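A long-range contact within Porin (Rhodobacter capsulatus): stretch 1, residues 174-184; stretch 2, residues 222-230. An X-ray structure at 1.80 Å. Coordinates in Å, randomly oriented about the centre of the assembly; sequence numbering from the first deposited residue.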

ATOM      1  N   ASP A 174     -33.679 -10.073   3.536  1.00 32.74           N
ATOM      2  CA  ASP A 174     -34.657 -11.065   3.100  1.00 29.56           C
ATOM      3  C   ASP A 174     -34.650 -12.170   4.125  1.00 19.81           C
ATOM      4  O   ASP A 174     -33.724 -13.004   4.141  1.00 27.36           O
ATOM      5  CB  ASP A 174     -34.262 -11.619   1.733  1.00 37.96           C
ATOM      6  CG  ASP A 174     -35.288 -12.546   1.045  1.00 44.06           C
ATOM      7  OD1 ASP A 174     -36.167 -13.122   1.683  1.00 35.40           O
ATOM      8  OD2 ASP A 174     -35.200 -12.699  -0.167  1.00 47.06           O
ATOM      9  N   THR A 175     -35.701 -12.186   4.959  1.00 25.91           N
ATOM     10  CA  THR A 175     -35.774 -13.167   6.034  1.00 31.18           C
ATOM     11  C   THR A 175     -36.124 -14.609   5.603  1.00 37.44           C
ATOM     12  O   THR A 175     -36.054 -15.522   6.445  1.00 34.89           O
ATOM     13  CB  THR A 175     -36.750 -12.650   7.138  1.00 35.52           C
ATOM     14  OG1 THR A 175     -37.982 -12.327   6.515  1.00 41.72           O
ATOM     15  CG2 THR A 175     -36.155 -11.437   7.889  1.00 30.09           C
ATOM     16  N   ALA A 176     -36.438 -14.845   4.303  1.00 36.77           N
ATOM     17  CA  ALA A 176     -36.510 -16.202   3.749  1.00 34.55           C
ATOM     18  C   ALA A 176     -35.091 -16.717   3.623  1.00 34.09           C
ATOM     19  O   ALA A 176     -34.833 -17.913   3.813  1.00 32.18           O
ATOM     20  CB  ALA A 176     -37.071 -16.262   2.343  1.00 29.40           C
ATOM     21  N   LEU A 177     -34.152 -15.794   3.326  1.00 25.68           N
ATOM     22  CA  LEU A 177     -32.760 -16.170   3.169  1.00 24.25           C
ATOM     23  C   LEU A 177     -31.856 -16.050   4.406  1.00 30.49           C
ATOM     24  O   LEU A 177     -30.919 -16.849   4.553  1.00 25.58           O
ATOM     25  CB  LEU A 177     -32.214 -15.349   2.033  1.00 34.03           C
ATOM     26  CG  LEU A 177     -32.816 -15.659   0.672  1.00 41.02           C
ATOM     27  CD1 LEU A 177     -32.219 -14.730  -0.338  1.00 40.73           C
ATOM     28  CD2 LEU A 177     -32.488 -17.071   0.244  1.00 41.14           C
ATOM     29  N   MET A 178     -32.089 -15.103   5.324  1.00 27.88           N
ATOM     30  CA  MET A 178     -31.239 -14.924   6.518  1.00 24.64           C
ATOM     31  C   MET A 178     -32.131 -14.328   7.567  1.00 15.20           C
ATOM     32  O   MET A 178     -32.819 -13.355   7.282  1.00 22.04           O
ATOM     33  CB  MET A 178     -30.077 -13.957   6.221  1.00 24.97           C
ATOM     34  CG  MET A 178     -29.099 -13.946   7.397  1.00 37.40           C
ATOM     35  SD  MET A 178     -27.773 -12.721   7.185  1.00 34.16           S
ATOM     36  CE  MET A 178     -28.705 -11.217   7.403  1.00 28.69           C
ATOM     37  N   ALA A 179     -32.247 -14.947   8.726  1.00 18.97           N
ATOM     38  CA  ALA A 179     -33.085 -14.463   9.801  1.00 21.25           C
ATOM     39  C   ALA A 179     -32.497 -13.167  10.364  1.00 32.90           C
ATOM     40  O   ALA A 179     -31.284 -12.933  10.297  1.00 23.82           O
ATOM     41  CB  ALA A 179     -33.124 -15.448  10.966  1.00 19.86           C
ATOM     42  N   ASP A 180     -33.324 -12.308  10.905  1.00 25.51           N
ATOM     43  CA  ASP A 180     -32.851 -11.174  11.704  1.00 29.77           C
ATOM     44  C   ASP A 180     -32.111 -11.650  12.946  1.00 35.87           C
ATOM     45  O   ASP A 180     -32.445 -12.717  13.492  1.00 25.57           O
ATOM     46  CB  ASP A 180     -33.997 -10.348  12.180  1.00 22.82           C
ATOM     47  CG  ASP A 180     -34.736  -9.595  11.112  1.00 19.28           C
ATOM     48  OD1 ASP A 180     -34.189  -9.379  10.039  1.00 24.24           O
ATOM     49  OD2 ASP A 180     -35.867  -9.201  11.381  1.00 34.46           O
ATOM     50  N   MET A 181     -31.137 -10.884  13.456  1.00 21.42           N
ATOM     51  CA  MET A 181     -30.365 -11.331  14.600  1.00 19.55           C
ATOM     52  C   MET A 181     -30.363 -10.216  15.663  1.00 26.26           C
ATOM     53  O   MET A 181     -30.563  -9.041  15.321  1.00 23.03           O
ATOM     54  CB  MET A 181     -28.926 -11.630  14.177  1.00 20.30           C
ATOM     55  CG  MET A 181     -28.766 -12.574  12.969  1.00 22.93           C
ATOM     56  SD  MET A 181     -27.123 -13.233  12.688  1.00 27.32           S
ATOM     57  CE  MET A 181     -27.054 -12.618  11.057  1.00 22.23           C
ATOM     58  N   GLU A 182     -30.179 -10.530  16.938  1.00 23.25           N
ATOM     59  CA  GLU A 182     -30.047  -9.512  17.961  1.00 28.22           C
ATOM     60  C   GLU A 182     -29.272 -10.104  19.095  1.00 22.99           C
ATOM     61  O   GLU A 182     -29.157 -11.336  19.194  1.00 23.60           O
ATOM     62  CB  GLU A 182     -31.366  -9.035  18.485  1.00 27.70           C
ATOM     63  CG  GLU A 182     -32.196 -10.118  19.112  1.00 39.91           C
ATOM     64  CD  GLU A 182     -33.366  -9.595  19.933  1.00 49.50           C
ATOM     65  OE1 GLU A 182     -34.099  -8.712  19.469  1.00 46.27           O
ATOM     66  OE2 GLU A 182     -33.513 -10.086  21.057  1.00 81.45           O
ATOM     67  N   GLN A 183     -28.662  -9.254  19.934  1.00 23.57           N
ATOM     68  CA  GLN A 183     -27.889  -9.721  21.076  1.00 20.27           C
ATOM     69  C   GLN A 183     -27.915  -8.603  22.110  1.00 24.71           C
ATOM     70  O   GLN A 183     -27.831  -7.427  21.743  1.00 25.60           O
ATOM     71  CB  GLN A 183     -26.461 -10.012  20.636  1.00 21.67           C
ATOM     72  CG  GLN A 183     -25.584 -10.615  21.691  1.00 22.57           C
ATOM     73  CD  GLN A 183     -24.273 -11.002  21.066  1.00 34.59           C
ATOM     74  OE1 GLN A 183     -24.238 -11.970  20.346  1.00 33.27           O
ATOM     75  NE2 GLN A 183     -23.118 -10.386  21.232  1.00 26.73           N
ATOM     76  N   LEU A 184     -28.095  -8.983  23.358  1.00 25.90           N
ATOM     77  CA  LEU A 184     -28.087  -8.065  24.476  1.00 25.47           C
ATOM     78  C   LEU A 184     -26.864  -8.401  25.287  1.00 30.93           C
ATOM     79  O   LEU A 184     -26.593  -9.586  25.477  1.00 29.59           O
ATOM     80  CB  LEU A 184     -29.297  -8.255  25.349  1.00 30.36           C
ATOM     81  CG  LEU A 184     -29.328  -7.405  26.643  1.00 53.58           C
ATOM     82  CD1 LEU A 184     -29.887  -5.988  26.394  1.00 41.36           C
ATOM     83  CD2 LEU A 184     -30.167  -8.148  27.660  1.00 61.50           C
ATOM     84  N   ALA A 222     -32.914 -25.149   3.558  1.00 25.99           N
ATOM     85  CA  ALA A 222     -34.262 -24.821   4.015  1.00 20.53           C
ATOM     86  C   ALA A 222     -34.325 -23.318   4.171  1.00 27.31           C
ATOM     87  O   ALA A 222     -33.276 -22.665   4.116  1.00 32.70           O
ATOM     88  CB  ALA A 222     -34.596 -25.393   5.396  1.00 17.91           C
ATOM     89  N   ALA A 223     -35.521 -22.752   4.297  1.00 27.27           N
ATOM     90  CA  ALA A 223     -35.708 -21.329   4.578  1.00 33.28           C
ATOM     91  C   ALA A 223     -35.112 -21.009   5.968  1.00 43.31           C
ATOM     92  O   ALA A 223     -35.131 -21.828   6.920  1.00 26.72           O
ATOM     93  CB  ALA A 223     -37.188 -20.971   4.608  1.00 24.82           C
ATOM     94  N   ALA A 224     -34.547 -19.798   6.039  1.00 32.68           N
ATOM     95  CA  ALA A 224     -33.833 -19.335   7.214  1.00 27.30           C
ATOM     96  C   ALA A 224     -34.683 -19.369   8.454  1.00 25.24           C
ATOM     97  O   ALA A 224     -35.881 -19.071   8.448  1.00 29.56           O
ATOM     98  CB  ALA A 224     -33.386 -17.905   7.020  1.00 25.05           C
ATOM     99  N   THR A 225     -34.061 -19.764   9.536  1.00 24.13           N
ATOM    100  CA  THR A 225     -34.724 -19.743  10.825  1.00 25.61           C
ATOM    101  C   THR A 225     -33.741 -19.097  11.800  1.00 36.20           C
ATOM    102  O   THR A 225     -32.541 -19.012  11.467  1.00 26.28           O
ATOM    103  CB  THR A 225     -35.073 -21.202  11.288  1.00 32.35           C
ATOM    104  OG1 THR A 225     -33.895 -22.020  11.365  1.00 30.23           O
ATOM    105  CG2 THR A 225     -36.034 -21.829  10.284  1.00 42.70           C
ATOM    106  N   ALA A 226     -34.185 -18.662  12.980  1.00 30.91           N
ATOM    107  CA  ALA A 226     -33.270 -18.133  13.991  1.00 36.76           C
ATOM    108  C   ALA A 226     -33.002 -19.163  15.094  1.00 34.85           C
ATOM    109  O   ALA A 226     -33.901 -19.957  15.374  1.00 40.82           O
ATOM    110  CB  ALA A 226     -33.875 -16.907  14.605  1.00 25.21           C
ATOM    111  N   VAL A 227     -31.806 -19.272  15.698  1.00 31.55           N
ATOM    112  CA  VAL A 227     -31.490 -20.153  16.833  1.00 25.98           C
ATOM    113  C   VAL A 227     -31.138 -19.289  18.049  1.00 37.72           C
ATOM    114  O   VAL A 227     -30.589 -18.201  17.868  1.00 30.25           O
ATOM    115  CB  VAL A 227     -30.288 -21.089  16.562  1.00 26.42           C
ATOM    116  CG1 VAL A 227     -30.827 -22.199  15.693  1.00 35.42           C
ATOM    117  CG2 VAL A 227     -29.101 -20.386  15.891  1.00 24.43           C
ATOM    118  N   ASP A 228     -31.417 -19.666  19.289  1.00 28.65           N
ATOM    119  CA  ASP A 228     -31.086 -18.837  20.450  1.00 30.27           C
ATOM    120  C   ASP A 228     -29.680 -19.093  20.845  1.00 27.49           C
ATOM    121  O   ASP A 228     -29.200 -20.213  20.667  1.00 27.44           O
ATOM    122  CB  ASP A 228     -31.966 -19.159  21.663  1.00 29.18           C
ATOM    123  CG  ASP A 228     -33.439 -18.848  21.375  1.00 36.93           C
ATOM    124  OD1 ASP A 228     -33.753 -17.742  20.917  1.00 60.99           O
ATOM    125  OD2 ASP A 228     -34.273 -19.730  21.575  1.00 67.40           O
ATOM    126  N   HIS A 229     -28.979 -18.116  21.405  1.00 27.81           N
ATOM    127  CA  HIS A 229     -27.599 -18.354  21.814  1.00 27.57           C
ATOM    128  C   HIS A 229     -27.308 -17.576  23.086  1.00 22.47           C
ATOM    129  O   HIS A 229     -28.023 -16.623  23.441  1.00 25.44           O
ATOM    130  CB  HIS A 229     -26.566 -17.898  20.736  1.00 24.81           C
ATOM    131  CG  HIS A 229     -26.555 -16.370  20.464  1.00 25.52           C
ATOM    132  ND1 HIS A 229     -27.530 -15.572  20.013  1.00 26.06           N
ATOM    133  CD2 HIS A 229     -25.441 -15.553  20.644  1.00 26.80           C
ATOM    134  CE1 HIS A 229     -27.070 -14.342  19.910  1.00 31.27           C
ATOM    135  NE2 HIS A 229     -25.819 -14.354  20.292  1.00 24.74           N
ATOM    136  N   LYS A 230     -26.261 -18.037  23.744  1.00 25.04           N
ATOM    137  CA  LYS A 230     -25.740 -17.285  24.834  1.00 31.02           C
ATOM    138  C   LYS A 230     -24.241 -17.391  24.803  1.00 29.49           C
ATOM    139  O   LYS A 230     -23.693 -18.319  24.222  1.00 24.54           O
ATOM    140  CB  LYS A 230     -26.303 -17.809  26.115  1.00 26.28           C
ATOM    141  CG  LYS A 230     -25.838 -19.103  26.701  1.00 47.78           C
ATOM    142  CD  LYS A 230     -26.888 -19.391  27.802  1.00 73.52           C
ATOM    143  CE  LYS A 230     -28.320 -19.530  27.210  1.00 89.17           C
ATOM    144  NZ  LYS A 230     -29.406 -19.407  28.172  1.00101.19           N
TER

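The contact between these two stretches of the porin chain is a small, two-point junction, in which a backbone hydrogen bond joins loops at one end and a side-chain hydrogen bond joins strands at the other, with a small patch of alanine packing beside the first. It illustrates a general principle: segments distant in sequence can meet through a few well-aimed polar bonds, even where the buried surface is modest, here 337 Å² summed over both sides.

The first point lies in the loops. Residues 175-177 take helical backbone angles without forming a regular helix, and the turn is tied down from within: Asp174 O accepts from both Leu177 N and Met178 N, each at 2.9 Å, while Asp174 OD1 receives Ala176 N at 3.1 Å. The carbonyl of Ala176 is left to reach across the gap, where Ala224 N donates to Ala176 O at 2.9 Å. An N-H...O angle of 176° makes this bond almost perfectly straight. Here the backbones run close, with the CA atoms of Ala176 and Ala223 5.3 Å apart and those of Met178 and Ala224 5.2 Å apart.

The residue that donates this bond also packs its methyl against the backbone of stretch 1. The CA-to-CB bond of Ala224 points toward stretch 1, and its methyl settles against the backbone of the turn: Ala224 CB lies 3.6 Å from Thr175 O, 3.5 Å from Met178 N and 3.6 Å from Ala179 N. Ala179 answers from the other stretch. Its methyl also points toward its partner, with Ala179 CB 3.6 Å from Thr225 O and 4.0 Å from Ala226 CB, the latter a van der Waals contact between two methyl groups.

Farther along, both stretches enter strands, at Met181 and Ala226, and the backbones stand farther apart: the CA atoms of Gln183 and His229 are 8.7 Å from each other. Side chains span this gap. The CA-to-CB bond of His229 points toward stretch 1, and chi1 is p, whereas Gln183 leaves its backbone sideways and, extended with chi1 and chi2 both t, brings its amide end nearer. His229 NE2 donates to Gln183 OE1 at 2.9 Å, again at 176°. The acceptor lies near the ring plane, at the edge, as suits a proton carried in that plane. Glu182 O approaches the same edge, 3.7 Å from His229 CE1. Both bonded residues are buried, so the bond pairs His229 NE2 with Gln183 OE1, polar atoms that are costly to bury unpaired.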